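PDB 4F8Y: NADPH Quinone Oxidoreductase from Streptococcus mutans, which probably catalyses the FAD-dependent reduction of quinones such as menadione at the expense of NADPH, using a flavodoxin-like fold. Local coordinates for residues Val6-Asn11 against Leu36-Glu41; Glu41-Val46 against Lys93-Arg98; Ile125-Thr130 against Thr161-Ile166. All blocks are in the same frame, centred on the assembly; numbering follows the deposited sequence.

Contact 1. Residues Val6-Asn11 against Leu36-Glu41; sequences VYTHPN and LDLYAE. With FAD (flavin-adenine dinucleotide), chain E.
Pro-10 lies flat over one face of the Tyr-39 ring, its CB 3.9 Å from the ring centroid and 24° off the normal, which meets the criteria of a CH-pi contact. The two side chains run alongside each other, pointing the same way. At the edge of the same phenol, close to its plane, sits CG2 of Thr-8. Asp-37 treats the other tyrosine differently: its carboxylate stands almost perpendicular (88°) to the Tyr-7 ring and meets that ring at the rim, OD2 lying 3.6 Å from Tyr-7 CE2. As partners in a parallel bridge, Tyr-7 and Asp-37 send their side chains to one face of the sheet, and CG anti to the backbone N in both then lays them side by side, pointing the same way. On the other face, Val-6 CG1 packs at 3.8 Å against Leu-38 CD1.

These are the parallel C-terminal ends of strands 2-7 and 32-37, the first beta-alpha-beta unit of the flavodoxin-like fold. Tyr-7 N donates to Leu-36 O at 2.9 Å, and Leu-38 N returns a longer bond to Tyr-7 O. Beyond them the chains part around a water that donates to Tyr-7 O and Asp-37 OD1 and accepts from the backbone N of His-9 and of Tyr-39. Asp-37 OD1 also accepts from Ala-40 N in an Asx motif, while Tyr-39 OH bonds to Leu-47 O of the second subunit.

His-9 NE2 donates to FAD O2P at 2.6 Å, and its ND1 accepts from Asn-11 N in the ring plane. This pair of bonds fixes the imidazole's rotation and implies that NE2 carries the proton facing the phosphate.

Contact 2. Residues Glu41-Val46 against Lys93-Arg98; sequences EHFDPV and KGFIDR
Phe-43 CG stands anti to its backbone N (chi1 -172°), which carries the ring onto helix 90-99, and Arg-98 bends at chi3 to bring its guanidinium back to the loop. The edge of Phe-43 slides against the helix backbone, CE2 coming within 3.4 Å of Phe-95 CA. Above one face of this ring stands the edge of Phe-95: the planes meet at 64° with centroids 5.9 Å apart, an edge-to-face pair in which Phe-43 offers the face. Tyr-67 makes a second edge-to-face pair with Phe-43.

Helix 90-99 follows strand 76-82 in the flavodoxin-like fold, and here the loop after strand 32-37 is laid across it. The chains come nearest at Gly-94, whose CA is 3.8 Å from Pro-45 CA and 3.6 Å from Pro-45 CB. A hydrogen atom in place of a side chain permits this proximity, and the same CA makes a CA-H...O contact with Pro-45 O.

Arg-98 NH1 donates to Asp-44 O at 2.6 Å with an N-H...O angle of 149°; the acceptor lies near the guanidinium plane, although the donor is tilted from the carbonyl plane. Val-46 O sits over a face of the same group. The Asp-44 carboxylate, turned nearly perpendicular to the guanidinium, adds a long salt bridge from OD2, while its OD1 closes an Asx turn by accepting from Val-46 N. On the other terminal nitrogen, NH2, Arg-98 has a salt bridge to Glu-63. A water donates to both Pro-45 O and Asp-97 OD2, and Asp-97 in turn pairs with Lys-93 NZ, which also bonds to Trp-84 O and Met-88 O of the second subunit.

Contact 3. Residues Ile125-Thr130 against Thr161-Ile166; sequences ITTHNT and TELTSI. With FAD (flavin-adenine dinucleotide), chain E; VK3 (menadione), chain H.
Thr-130 OG1 reaches the flavin carbonyl O2 at 2.5 Å, beside the backbone N of Asn-129 at 2.7 Å, while across the contact Ser-165 N gives Thr-130 O a long, weak bond. Two donors grip one flavin oxygen, an electron-poor setting that would be expected to stabilise negative charge building up on the N1-C2-O2 side of a reduced flavin. The loop doing this leaves the C-terminal edge of the parallel sheet in the flavodoxin-like fold, where strand 120-127 and the outermost strand 155-163 belong to one beta-alpha-beta unit. Thr-127 OG1 shares a hydrogen bond with the ribityl O4' of FAD, and Asn-129 ND2 lies 3.0 Å from C7K of menadione while bonding to Glu-167.

The second shell holds this loop in shape. His-128 ND1 accepts from Thr-130 N, which lies only 3° out of the ring plane. His-128 CG sits between the backbone N and the carbonyl carbon (chi1 60°), which swings the ring from an outward-pointing CB back to Thr-164. Thr-164 CA lies over one ring face, and the Thr-164 side chain lies alongside, its CG2 3.5 Å from His-128 CE1. Ile-166 N donates to His-128 O at 2.9 Å, and Ile-166 CG2 packs against both that oxygen and C5' of FAD.

Further out, the strands are joined by regular parallel bonds: Thr-126 N to Thr-161 O, Leu-163 N to Thr-126 O, and His-128 N to Leu-163 O. Their axes run 4.7 Å apart at 21°. On the face carrying Thr-126 and Glu-162, a water accepts from Thr-126 OG1 and donates to Glu-162 OE1, 3.1 Å away.

Contacts 1 and 3 belong to the same five-stranded parallel sheet and hold one FAD at separate places, contact 1 at the phosphate and contact 3 at the ribityl chain and flavin; their centres are 18 Å apart and their nearest atoms about 6 Å. Contact 2 continues from contact 1 through the shared Glu-41. Phe-95 CE1 packs 3.6 Å from Leu-36 CD2, and Leu-38 O probably accepts a hydrogen bond from Phe-43 N. Both of these contacts also meet the second subunit. Contacts 2 and 3 do not touch, with centres 23 Å apart. Menadione lies beside contact 3, but about 11 Å from the His-9 side chain of contact 1.

Contact 1. Residues Val6-Asn11 against Leu36-Glu41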
loop_
_atom_site.group_PDB
_atom_site.type_symbol
_atom_site.label_atom_id
_atom_site.label_comp_id
_atom_site.label_asym_id
_atom_site.label_seq_id
_atom_site.Cartn_x
_atom_site.Cartn_y
_atom_site.Cartn_z
ATOM N N VAL A 6 8.613 12.302 -5.674
ATOM C CA VAL A 6 7.217 12.000 -5.367
ATOM C C VAL A 6 7.025 12.074 -3.848
ATOM O O VAL A 6 7.591 11.277 -3.104
ATOM C CB VAL A 6 6.780 10.623 -5.912
ATOM C CG1 VAL A 6 5.292 10.419 -5.704
ATOM C CG2 VAL A 6 7.122 10.513 -7.385
ATOM N N TYR A 7 6.232 13.048 -3.405
ATOM C CA TYR A 7 6.092 13.369 -1.985
ATOM C C TYR A 7 4.674 13.066 -1.466
ATOM O O TYR A 7 3.667 13.411 -2.100
ATOM C CB TYR A 7 6.484 14.837 -1.745
ATOM C CG TYR A 7 5.974 15.446 -0.453
ATOM C CD1 TYR A 7 6.674 15.290 0.738
ATOM C CD2 TYR A 7 4.799 16.195 -0.430
ATOM C CE1 TYR A 7 6.211 15.856 1.922
ATOM C CE2 TYR A 7 4.328 16.757 0.744
ATOM C CZ TYR A 7 5.039 16.587 1.915
ATOM O OH TYR A 7 4.570 17.144 3.085
ATOM N N THR A 8 4.612 12.419 -0.308
ATOM C CA THR A 8 3.363 11.890 0.209
ATOM C C THR A 8 3.195 12.228 1.686
ATOM O O THR A 8 3.769 11.569 2.549
ATOM C CB THR A 8 3.299 10.348 0.032
ATOM O OG1 THR A 8 3.485 10.009 -1.350
ATOM C CG2 THR A 8 1.955 9.791 0.509
ATOM N N HIS A 9 2.416 13.264 1.967
ATOM C CA HIS A 9 1.990 13.540 3.326
ATOM C C HIS A 9 0.857 14.544 3.326
ATOM O O HIS A 9 0.908 15.530 2.604
ATOM C CB HIS A 9 3.144 14.046 4.187
ATOM C CG HIS A 9 2.949 13.782 5.647
ATOM N ND1 HIS A 9 2.015 14.455 6.406
ATOM C CD2 HIS A 9 3.539 12.892 6.479
ATOM C CE1 HIS A 9 2.049 14.000 7.646
ATOM N NE2 HIS A 9 2.967 13.054 7.717
ATOM N N PRO A 10 -0.185 14.292 4.128
ATOM C CA PRO A 10 -1.349 15.181 4.099
ATOM C C PRO A 10 -1.096 16.519 4.799
ATOM O O PRO A 10 -1.869 17.457 4.590
ATOM C CB PRO A 10 -2.414 14.370 4.851
ATOM C CG PRO A 10 -1.628 13.470 5.738
ATOM C CD PRO A 10 -0.464 13.061 4.889
ATOM N N ASN A 11 -0.032 16.597 5.598
ATOM C CA ASN A 11 0.257 17.763 6.439
ATOM C C ASN A 11 1.417 18.619 5.928
ATOM O O ASN A 11 2.580 18.207 5.998
ATOM C CB ASN A 11 0.551 17.304 7.869
ATOM C CG ASN A 11 0.587 18.453 8.861
ATOM O OD1 ASN A 11 0.183 19.576 8.553
ATOM N ND2 ASN A 11 1.060 18.169 10.065
ATOM N N LEU A 36 6.226 16.171 -7.258
ATOM C CA LEU A 36 4.852 15.724 -7.377
ATOM C C LEU A 36 4.272 15.522 -5.969
ATOM O O LEU A 36 4.517 14.512 -5.301
ATOM C CB LEU A 36 4.785 14.441 -8.208
ATOM C CG LEU A 36 3.426 13.773 -8.310
ATOM C CD1 LEU A 36 2.404 14.756 -8.851
ATOM C CD2 LEU A 36 3.536 12.517 -9.170
ATOM N N ASP A 37 3.532 16.521 -5.508
ATOM C CA ASP A 37 2.844 16.440 -4.234
ATOM C C ASP A 37 1.500 15.748 -4.487
ATOM O O ASP A 37 0.531 16.379 -4.941
ATOM C CB ASP A 37 2.666 17.853 -3.669
ATOM C CG ASP A 37 2.177 17.868 -2.232
ATOM O OD1 ASP A 37 1.459 16.942 -1.813
ATOM O OD2 ASP A 37 2.493 18.834 -1.518
ATOM N N LEU A 38 1.449 14.443 -4.234
ATOM C CA LEU A 38 0.241 13.671 -4.518
ATOM C C LEU A 38 -0.987 14.244 -3.791
ATOM O O LEU A 38 -2.090 14.281 -4.347
ATOM C CB LEU A 38 0.449 12.189 -4.175
ATOM C CG LEU A 38 1.542 11.453 -4.947
ATOM C CD1 LEU A 38 1.682 10.030 -4.439
ATOM C CD2 LEU A 38 1.262 11.483 -6.435
ATOM N N TYR A 39 -0.791 14.703 -2.556
ATOM C CA TYR A 39 -1.887 15.264 -1.765
ATOM C C TYR A 39 -2.355 16.622 -2.289
ATOM O O TYR A 39 -3.553 16.899 -2.348
ATOM C CB TYR A 39 -1.498 15.355 -0.282
ATOM C CG TYR A 39 -1.857 14.114 0.512
ATOM C CD1 TYR A 39 -3.106 13.992 1.102
ATOM C CD2 TYR A 39 -0.955 13.065 0.660
ATOM C CE1 TYR A 39 -3.451 12.863 1.821
ATOM C CE2 TYR A 39 -1.286 11.935 1.380
ATOM C CZ TYR A 39 -2.543 11.837 1.959
ATOM O OH TYR A 39 -2.901 10.717 2.684
ATOM N N ALA A 40 -1.400 17.464 -2.663
ATOM C CA ALA A 40 -1.692 18.755 -3.283
ATOM C C ALA A 40 -2.320 18.592 -4.662
ATOM O O ALA A 40 -3.060 19.467 -5.111
ATOM C CB ALA A 40 -0.424 19.599 -3.373
ATOM N N GLU A 41 -2.023 17.472 -5.326
ATOM C CA GLU A 41 -2.574 17.162 -6.648
ATOM C C GLU A 41 -3.982 16.584 -6.560
ATOM O O GLU A 41 -4.654 16.427 -7.583
ATOM C CB GLU A 41 -1.665 16.175 -7.390
ATOM C CG GLU A 41 -0.318 16.763 -7.784
ATOM C CD GLU A 41 -0.299 17.283 -9.206
ATOM O OE1 GLU A 41 -0.377 16.451 -10.125
ATOM O OE2 GLU A 41 -0.195 18.510 -9.409
HETATM P PA FAD E . 4.903 14.592 12.346
HETATM O O1A FAD E . 3.671 14.122 13.330
HETATM O O2A FAD E . 4.420 15.578 11.383
HETATM O O5B FAD E . 6.124 15.212 13.235
HETATM C C5B FAD E . 6.847 14.349 14.070
HETATM C C4B FAD E . 7.786 15.075 15.018
HETATM O O4B FAD E . 8.844 15.879 14.397
HETATM C C3B FAD E . 7.104 16.119 15.993
HETATM O O3B FAD E . 7.339 16.026 17.369
HETATM C C2B FAD E . 7.353 17.440 15.292
HETATM O O2B FAD E . 7.040 18.617 15.986
HETATM C C1B FAD E . 8.738 17.204 14.833
HETATM N N9A FAD E . 9.242 18.136 13.828
HETATM C C8A FAD E . 8.561 18.734 12.846
HETATM N N7A FAD E . 9.447 19.513 12.123
HETATM C C5A FAD E . 10.693 19.372 12.690
HETATM C C6A FAD E . 11.917 19.912 12.379
HETATM N N6A FAD E . 12.045 20.824 11.254
HETATM N N1A FAD E . 12.993 19.605 13.115
HETATM C C2A FAD E . 12.882 18.760 14.170
HETATM N N3A FAD E . 11.667 18.227 14.474
HETATM C C4A FAD E . 10.584 18.535 13.734
HETATM N N1 FAD E . 5.039 3.812 12.321
HETATM C C2 FAD E . 5.560 2.444 12.787
HETATM O O2 FAD E . 6.935 2.349 12.967
HETATM N N3 FAD E . 4.959 1.299 11.927
HETATM C C4 FAD E . 3.438 1.319 11.470
HETATM O O4 FAD E . 3.177 0.492 10.385
HETATM C C4X FAD E . 2.867 2.742 11.276
HETATM N N5 FAD E . 1.500 2.964 10.815
HETATM C C5X FAD E . 0.885 4.276 10.859
HETATM C C6 FAD E . -0.411 4.405 10.301
HETATM C C7 FAD E . -1.026 5.625 10.312
HETATM C C7M FAD E . -2.417 5.774 9.700
HETATM C C8 FAD E . -0.397 6.693 10.852
HETATM C C8M FAD E . -1.078 8.059 10.861
HETATM C C9 FAD E . 0.855 6.563 11.391
HETATM C C9A FAD E . 1.497 5.305 11.387
HETATM N N10 FAD E . 2.822 5.202 11.953
HETATM C C10 FAD E . 3.570 3.938 11.962
HETATM C "C1'" FAD E . 3.529 6.396 12.364
HETATM C "C2'" FAD E . 4.236 7.192 11.268
HETATM O "O2'" FAD E . 5.149 6.474 10.474
HETATM C "C3'" FAD E . 4.771 8.512 11.784
HETATM O "O3'" FAD E . 3.791 9.311 12.381
HETATM C "C4'" FAD E . 5.520 9.246 10.689
HETATM O "O4'" FAD E . 6.404 8.450 9.966
HETATM C "C5'" FAD E . 6.190 10.514 11.166
HETATM O "O5'" FAD E . 6.397 11.416 10.132
HETATM P P FAD E . 5.379 12.701 10.113
HETATM O O1P FAD E . 5.862 13.731 8.925
HETATM O O2P FAD E . 4.006 12.243 9.913
HETATM O O3P FAD E . 5.569 13.257 11.655
HETATM O O HOH W 1 1.641 14.572 -0.877
#

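Contact 2. Residues Glu41-Val46 against Lys93-Arg98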
loop_
_atom_site.group_PDB
_atom_site.type_symbol
_atom_site.label_atom_id
_atom_site.label_comp_id
_atom_site.label_asym_id
_atom_site.label_seq_id
_atom_site.Cartn_x
_atom_site.Cartn_y
_atom_site.Cartn_z
ATOM N N GLU A 41 -2.023 17.472 -5.326
ATOM C CA GLU A 41 -2.574 17.162 -6.648
ATOM C C GLU A 41 -3.982 16.584 -6.560
ATOM O O GLU A 41 -4.654 16.427 -7.583
ATOM C CB GLU A 41 -1.665 16.175 -7.390
ATOM C CG GLU A 41 -0.318 16.763 -7.784
ATOM C CD GLU A 41 -0.299 17.283 -9.206
ATOM O OE1 GLU A 41 -0.377 16.451 -10.125
ATOM O OE2 GLU A 41 -0.195 18.510 -9.409
ATOM N N HIS A 42 -4.422 16.287 -5.338
ATOM C CA HIS A 42 -5.686 15.589 -5.101
ATOM C C HIS A 42 -5.704 14.282 -5.896
ATOM O O HIS A 42 -6.736 13.898 -6.469
ATOM C CB HIS A 42 -6.898 16.443 -5.490
ATOM C CG HIS A 42 -6.701 17.917 -5.299
ATOM N ND1 HIS A 42 -6.573 18.499 -4.055
ATOM C CD2 HIS A 42 -6.634 18.930 -6.198
ATOM C CE1 HIS A 42 -6.420 19.805 -4.198
ATOM N NE2 HIS A 42 -6.458 20.093 -5.487
ATOM N N PHE A 43 -4.557 13.608 -5.935
ATOM C CA PHE A 43 -4.412 12.369 -6.693
ATOM C C PHE A 43 -5.452 11.329 -6.278
ATOM O O PHE A 43 -5.647 11.057 -5.087
ATOM C CB PHE A 43 -2.997 11.801 -6.552
ATOM C CG PHE A 43 -2.719 10.637 -7.463
ATOM C CD1 PHE A 43 -2.454 10.841 -8.804
ATOM C CD2 PHE A 43 -2.714 9.339 -6.976
ATOM C CE1 PHE A 43 -2.201 9.764 -9.653
ATOM C CE2 PHE A 43 -2.466 8.264 -7.811
ATOM C CZ PHE A 43 -2.207 8.475 -9.151
ATOM N N ASP A 44 -6.126 10.775 -7.283
ATOM C CA ASP A 44 -7.091 9.697 -7.103
ATOM C C ASP A 44 -6.365 8.354 -7.229
ATOM O O ASP A 44 -6.022 7.937 -8.340
ATOM C CB ASP A 44 -8.198 9.826 -8.161
ATOM C CG ASP A 44 -9.321 8.808 -7.985
ATOM O OD1 ASP A 44 -9.236 7.938 -7.090
ATOM O OD2 ASP A 44 -10.296 8.877 -8.764
ATOM N N PRO A 45 -6.127 7.674 -6.088
ATOM C CA PRO A 45 -5.340 6.441 -6.076
ATOM C C PRO A 45 -6.145 5.183 -6.417
ATOM O O PRO A 45 -5.584 4.090 -6.335
ATOM C CB PRO A 45 -4.865 6.363 -4.625
ATOM C CG PRO A 45 -5.960 6.992 -3.840
ATOM C CD PRO A 45 -6.588 8.039 -4.732
ATOM N N VAL A 46 -7.417 5.326 -6.790
ATOM C CA VAL A 46 -8.285 4.158 -7.030
ATOM C C VAL A 46 -8.258 3.656 -8.485
ATOM O O VAL A 46 -8.874 4.243 -9.367
ATOM C CB VAL A 46 -9.752 4.414 -6.578
ATOM C CG1 VAL A 46 -10.595 3.157 -6.758
ATOM C CG2 VAL A 46 -9.803 4.870 -5.131
ATOM N N LYS A 93 0.360 4.241 -2.742
ATOM C CA LYS A 93 0.128 2.877 -3.229
ATOM C C LYS A 93 -0.710 2.893 -4.519
ATOM O O LYS A 93 -0.446 2.141 -5.454
ATOM C CB LYS A 93 -0.530 2.017 -2.150
ATOM C CG LYS A 93 -0.910 0.603 -2.588
ATOM C CD LYS A 93 0.226 -0.091 -3.326
ATOM C CE LYS A 93 -0.012 -1.586 -3.437
ATOM N NZ LYS A 93 -1.228 -1.924 -4.228
ATOM N N GLY A 94 -1.704 3.771 -4.571
ATOM C CA GLY A 94 -2.500 3.955 -5.766
ATOM C C GLY A 94 -1.742 4.643 -6.888
ATOM O O GLY A 94 -2.056 4.438 -8.065
ATOM N N PHE A 95 -0.751 5.455 -6.535
ATOM C CA PHE A 95 0.141 6.054 -7.539
ATOM C C PHE A 95 0.849 4.957 -8.353
ATOM O O PHE A 95 0.899 5.003 -9.585
ATOM C CB PHE A 95 1.160 7.000 -6.875
ATOM C CG PHE A 95 2.212 7.529 -7.824
ATOM C CD1 PHE A 95 1.897 8.514 -8.754
ATOM C CD2 PHE A 95 3.513 7.032 -7.784
ATOM C CE1 PHE A 95 2.857 8.997 -9.630
ATOM C CE2 PHE A 95 4.481 7.502 -8.662
ATOM C CZ PHE A 95 4.153 8.489 -9.587
ATOM N N ILE A 96 1.371 3.961 -7.647
ATOM C CA ILE A 96 1.962 2.778 -8.263
ATOM C C ILE A 96 0.941 1.969 -9.059
ATOM O O ILE A 96 1.168 1.670 -10.226
ATOM C CB ILE A 96 2.617 1.852 -7.202
ATOM C CG1 ILE A 96 3.622 2.633 -6.351
ATOM C CG2 ILE A 96 3.282 0.664 -7.871
ATOM C CD1 ILE A 96 4.680 3.350 -7.183
ATOM N N ASP A 97 -0.174 1.613 -8.419
ATOM C CA ASP A 97 -1.239 0.847 -9.064
ATOM C C ASP A 97 -1.659 1.459 -10.400
ATOM O O ASP A 97 -1.806 0.757 -11.399
ATOM C CB ASP A 97 -2.491 0.770 -8.184
ATOM C CG ASP A 97 -2.298 -0.047 -6.932
ATOM O OD1 ASP A 97 -1.284 -0.769 -6.813
ATOM O OD2 ASP A 97 -3.185 0.041 -6.063
ATOM N N ARG A 98 -1.879 2.767 -10.414
ATOM C CA ARG A 98 -2.469 3.401 -11.589
ATOM C C ARG A 98 -1.458 3.827 -12.650
ATOM O O ARG A 98 -1.766 3.800 -13.842
ATOM C CB ARG A 98 -3.331 4.588 -11.177
ATOM C CG ARG A 98 -4.483 4.216 -10.287
ATOM C CD ARG A 98 -5.401 5.395 -10.177
ATOM N NE ARG A 98 -5.977 5.737 -11.475
ATOM C CZ ARG A 98 -6.799 6.760 -11.670
ATOM N NH1 ARG A 98 -7.123 7.545 -10.653
ATOM N NH2 ARG A 98 -7.286 7.004 -12.879
HETATM O O HOH W 2 -5.390 1.447 -6.675
#

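Contact 3. Residues Ile125-Thr130 against Thr161-Ile166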
loop_
_atom_site.group_PDB
_atom_site.type_symbol
_atom_site.label_atom_id
_atom_site.label_comp_id
_atom_site.label_asym_id
_atom_site.label_seq_id
_atom_site.Cartn_x
_atom_site.Cartn_y
_atom_site.Cartn_z
ATOM N N ILE A 125 12.937 7.696 0.856
ATOM C CA ILE A 125 13.110 8.231 2.203
ATOM C C ILE A 125 11.871 7.960 3.060
ATOM O O ILE A 125 10.789 8.479 2.790
ATOM C CB ILE A 125 13.460 9.740 2.212
ATOM C CG1 ILE A 125 14.596 10.034 1.232
ATOM C CG2 ILE A 125 13.875 10.171 3.613
ATOM C CD1 ILE A 125 14.747 11.501 0.905
ATOM N N THR A 126 12.053 7.135 4.086
ATOM C CA THR A 126 10.957 6.720 4.947
ATOM C C THR A 126 11.098 7.278 6.363
ATOM O O THR A 126 12.206 7.518 6.848
ATOM C CB THR A 126 10.847 5.169 5.040
ATOM O OG1 THR A 126 12.148 4.588 4.929
ATOM C CG2 THR A 126 9.984 4.613 3.936
ATOM N N THR A 127 9.956 7.482 7.009
ATOM C CA THR A 127 9.897 7.795 8.429
ATOM C C THR A 127 8.980 6.771 9.125
ATOM O O THR A 127 8.001 6.313 8.546
ATOM C CB THR A 127 9.412 9.254 8.664
ATOM O OG1 THR A 127 8.124 9.456 8.062
ATOM C CG2 THR A 127 10.392 10.236 8.057
ATOM N N HIS A 128 9.314 6.389 10.353
ATOM C CA HIS A 128 8.441 5.524 11.154
ATOM C C HIS A 128 8.902 5.452 12.619
ATOM O O HIS A 128 9.941 6.006 12.972
ATOM C CB HIS A 128 8.322 4.125 10.540
ATOM C CG HIS A 128 9.630 3.404 10.414
ATOM N ND1 HIS A 128 10.222 2.743 11.470
ATOM C CD2 HIS A 128 10.456 3.235 9.355
ATOM C CE1 HIS A 128 11.359 2.205 11.067
ATOM N NE2 HIS A 128 11.524 2.486 9.788
ATOM N N ASN A 129 8.125 4.772 13.461
ATOM C CA ASN A 129 8.389 4.698 14.904
ATOM C C ASN A 129 9.013 3.391 15.400
ATOM O O ASN A 129 9.148 3.191 16.610
ATOM C CB ASN A 129 7.095 4.929 15.677
ATOM C CG ASN A 129 6.705 6.365 15.721
ATOM O OD1 ASN A 129 7.563 7.243 15.811
ATOM N ND2 ASN A 129 5.409 6.627 15.667
ATOM N N THR A 130 9.385 2.513 14.471
ATOM C CA THR A 130 9.933 1.193 14.792
ATOM C C THR A 130 11.461 1.252 14.896
ATOM O O THR A 130 12.105 1.971 14.126
ATOM C CB THR A 130 9.501 0.151 13.722
ATOM O OG1 THR A 130 8.078 0.189 13.570
ATOM C CG2 THR A 130 9.910 -1.258 14.110
ATOM N N THR A 161 16.549 4.795 2.553
ATOM C CA THR A 161 16.962 5.585 3.698
ATOM C C THR A 161 15.833 5.643 4.727
ATOM O O THR A 161 14.808 6.301 4.515
ATOM C CB THR A 161 17.389 7.010 3.259
ATOM O OG1 THR A 161 18.580 6.926 2.468
ATOM C CG2 THR A 161 17.653 7.912 4.471
ATOM N N GLU A 162 16.033 4.944 5.842
ATOM C CA GLU A 162 15.019 4.830 6.885
ATOM C C GLU A 162 15.358 5.704 8.093
ATOM O O GLU A 162 16.406 5.538 8.713
ATOM C CB GLU A 162 14.875 3.368 7.312
ATOM C CG GLU A 162 14.986 2.417 6.145
ATOM C CD GLU A 162 15.042 0.971 6.560
ATOM O OE1 GLU A 162 14.054 0.489 7.149
ATOM O OE2 GLU A 162 16.063 0.308 6.278
ATOM N N LEU A 163 14.465 6.637 8.406
ATOM C CA LEU A 163 14.588 7.472 9.593
ATOM C C LEU A 163 13.697 6.871 10.682
ATOM O O LEU A 163 12.474 7.069 10.690
ATOM C CB LEU A 163 14.201 8.926 9.281
ATOM C CG LEU A 163 14.811 9.567 8.020
ATOM C CD1 LEU A 163 14.511 11.060 7.943
ATOM C CD2 LEU A 163 16.306 9.314 7.936
ATOM N N THR A 164 14.329 6.128 11.589
ATOM C CA THR A 164 13.628 5.274 12.545
ATOM C C THR A 164 13.343 5.972 13.885
ATOM O O THR A 164 13.812 7.092 14.126
ATOM C CB THR A 164 14.403 3.949 12.765
ATOM O OG1 THR A 164 15.641 4.216 13.430
ATOM C CG2 THR A 164 14.696 3.271 11.431
ATOM N N SER A 165 12.571 5.304 14.743
ATOM C CA SER A 165 12.152 5.859 16.034
ATOM C C SER A 165 11.977 7.364 15.897
ATOM O O SER A 165 12.513 8.141 16.692
ATOM C CB SER A 165 13.177 5.534 17.123
ATOM O OG SER A 165 13.485 4.155 17.125
ATOM N N ILE A 166 11.219 7.755 14.872
ATOM C CA ILE A 166 11.208 9.130 14.397
ATOM C C ILE A 166 10.495 10.049 15.372
ATOM O O ILE A 166 10.874 11.212 15.533
ATOM C CB ILE A 166 10.596 9.246 12.969
ATOM C CG1 ILE A 166 11.074 10.527 12.288
ATOM C CG2 ILE A 166 9.073 9.178 13.005
ATOM C CD1 ILE A 166 12.561 10.735 12.374
HETATM P PA FAD E . 4.903 14.592 12.346
HETATM O O1A FAD E . 3.671 14.122 13.330
HETATM O O2A FAD E . 4.420 15.578 11.383
HETATM O O5B FAD E . 6.124 15.212 13.235
HETATM C C5B FAD E . 6.847 14.349 14.070
HETATM C C4B FAD E . 7.786 15.075 15.018
HETATM O O4B FAD E . 8.844 15.879 14.397
HETATM C C3B FAD E . 7.104 16.119 15.993
HETATM O O3B FAD E . 7.339 16.026 17.369
HETATM C C2B FAD E . 7.353 17.440 15.292
HETATM O O2B FAD E . 7.040 18.617 15.986
HETATM C C1B FAD E . 8.738 17.204 14.833
HETATM N N9A FAD E . 9.242 18.136 13.828
HETATM C C8A FAD E . 8.561 18.734 12.846
HETATM N N7A FAD E . 9.447 19.513 12.123
HETATM C C5A FAD E . 10.693 19.372 12.690
HETATM C C6A FAD E . 11.917 19.912 12.379
HETATM N N6A FAD E . 12.045 20.824 11.254
HETATM N N1A FAD E . 12.993 19.605 13.115
HETATM C C2A FAD E . 12.882 18.760 14.170
HETATM N N3A FAD E . 11.667 18.227 14.474
HETATM C C4A FAD E . 10.584 18.535 13.734
HETATM N N1 FAD E . 5.039 3.812 12.321
HETATM C C2 FAD E . 5.560 2.444 12.787
HETATM O O2 FAD E . 6.935 2.349 12.967
HETATM N N3 FAD E . 4.959 1.299 11.927
HETATM C C4 FAD E . 3.438 1.319 11.470
HETATM O O4 FAD E . 3.177 0.492 10.385
HETATM C C4X FAD E . 2.867 2.742 11.276
HETATM N N5 FAD E . 1.500 2.964 10.815
HETATM C C5X FAD E . 0.885 4.276 10.859
HETATM C C6 FAD E . -0.411 4.405 10.301
HETATM C C7 FAD E . -1.026 5.625 10.312
HETATM C C7M FAD E . -2.417 5.774 9.700
HETATM C C8 FAD E . -0.397 6.693 10.852
HETATM C C8M FAD E . -1.078 8.059 10.861
HETATM C C9 FAD E . 0.855 6.563 11.391
HETATM C C9A FAD E . 1.497 5.305 11.387
HETATM N N10 FAD E . 2.822 5.202 11.953
HETATM C C10 FAD E . 3.570 3.938 11.962
HETATM C "C1'" FAD E . 3.529 6.396 12.364
HETATM C "C2'" FAD E . 4.236 7.192 11.268
HETATM O "O2'" FAD E . 5.149 6.474 10.474
HETATM C "C3'" FAD E . 4.771 8.512 11.784
HETATM O "O3'" FAD E . 3.791 9.311 12.381
HETATM C "C4'" FAD E . 5.520 9.246 10.689
HETATM O "O4'" FAD E . 6.404 8.450 9.966
HETATM C "C5'" FAD E . 6.190 10.514 11.166
HETATM O "O5'" FAD E . 6.397 11.416 10.132
HETATM P P FAD E . 5.379 12.701 10.113
HETATM O O1P FAD E . 5.862 13.731 8.925
HETATM O O2P FAD E . 4.006 12.243 9.913
HETATM O O3P FAD E . 5.569 13.257 11.655
HETATM C C1K VK3 H . 0.553 1.951 13.983
HETATM O O1K VK3 H . -0.679 2.481 13.580
HETATM C C2K VK3 H . 0.843 0.504 13.760
HETATM C C3K VK3 H . 2.052 -0.030 14.169
HETATM C C4K VK3 H . 3.015 0.803 14.799
HETATM O O4K VK3 H . 4.232 0.233 15.221
HETATM C C5K VK3 H . 2.734 2.201 15.011
HETATM C C6K VK3 H . 3.681 3.053 15.638
HETATM C C7K VK3 H . 3.401 4.383 15.831
HETATM C C8K VK3 H . 2.099 4.951 15.388
HETATM C C9K VK3 H . 1.189 4.127 14.788
HETATM C C10 VK3 H . 1.473 2.755 14.582
HETATM C C11 VK3 H . 2.352 -1.516 13.964
HETATM O O HOH W 3 11.479 2.080 6.503
#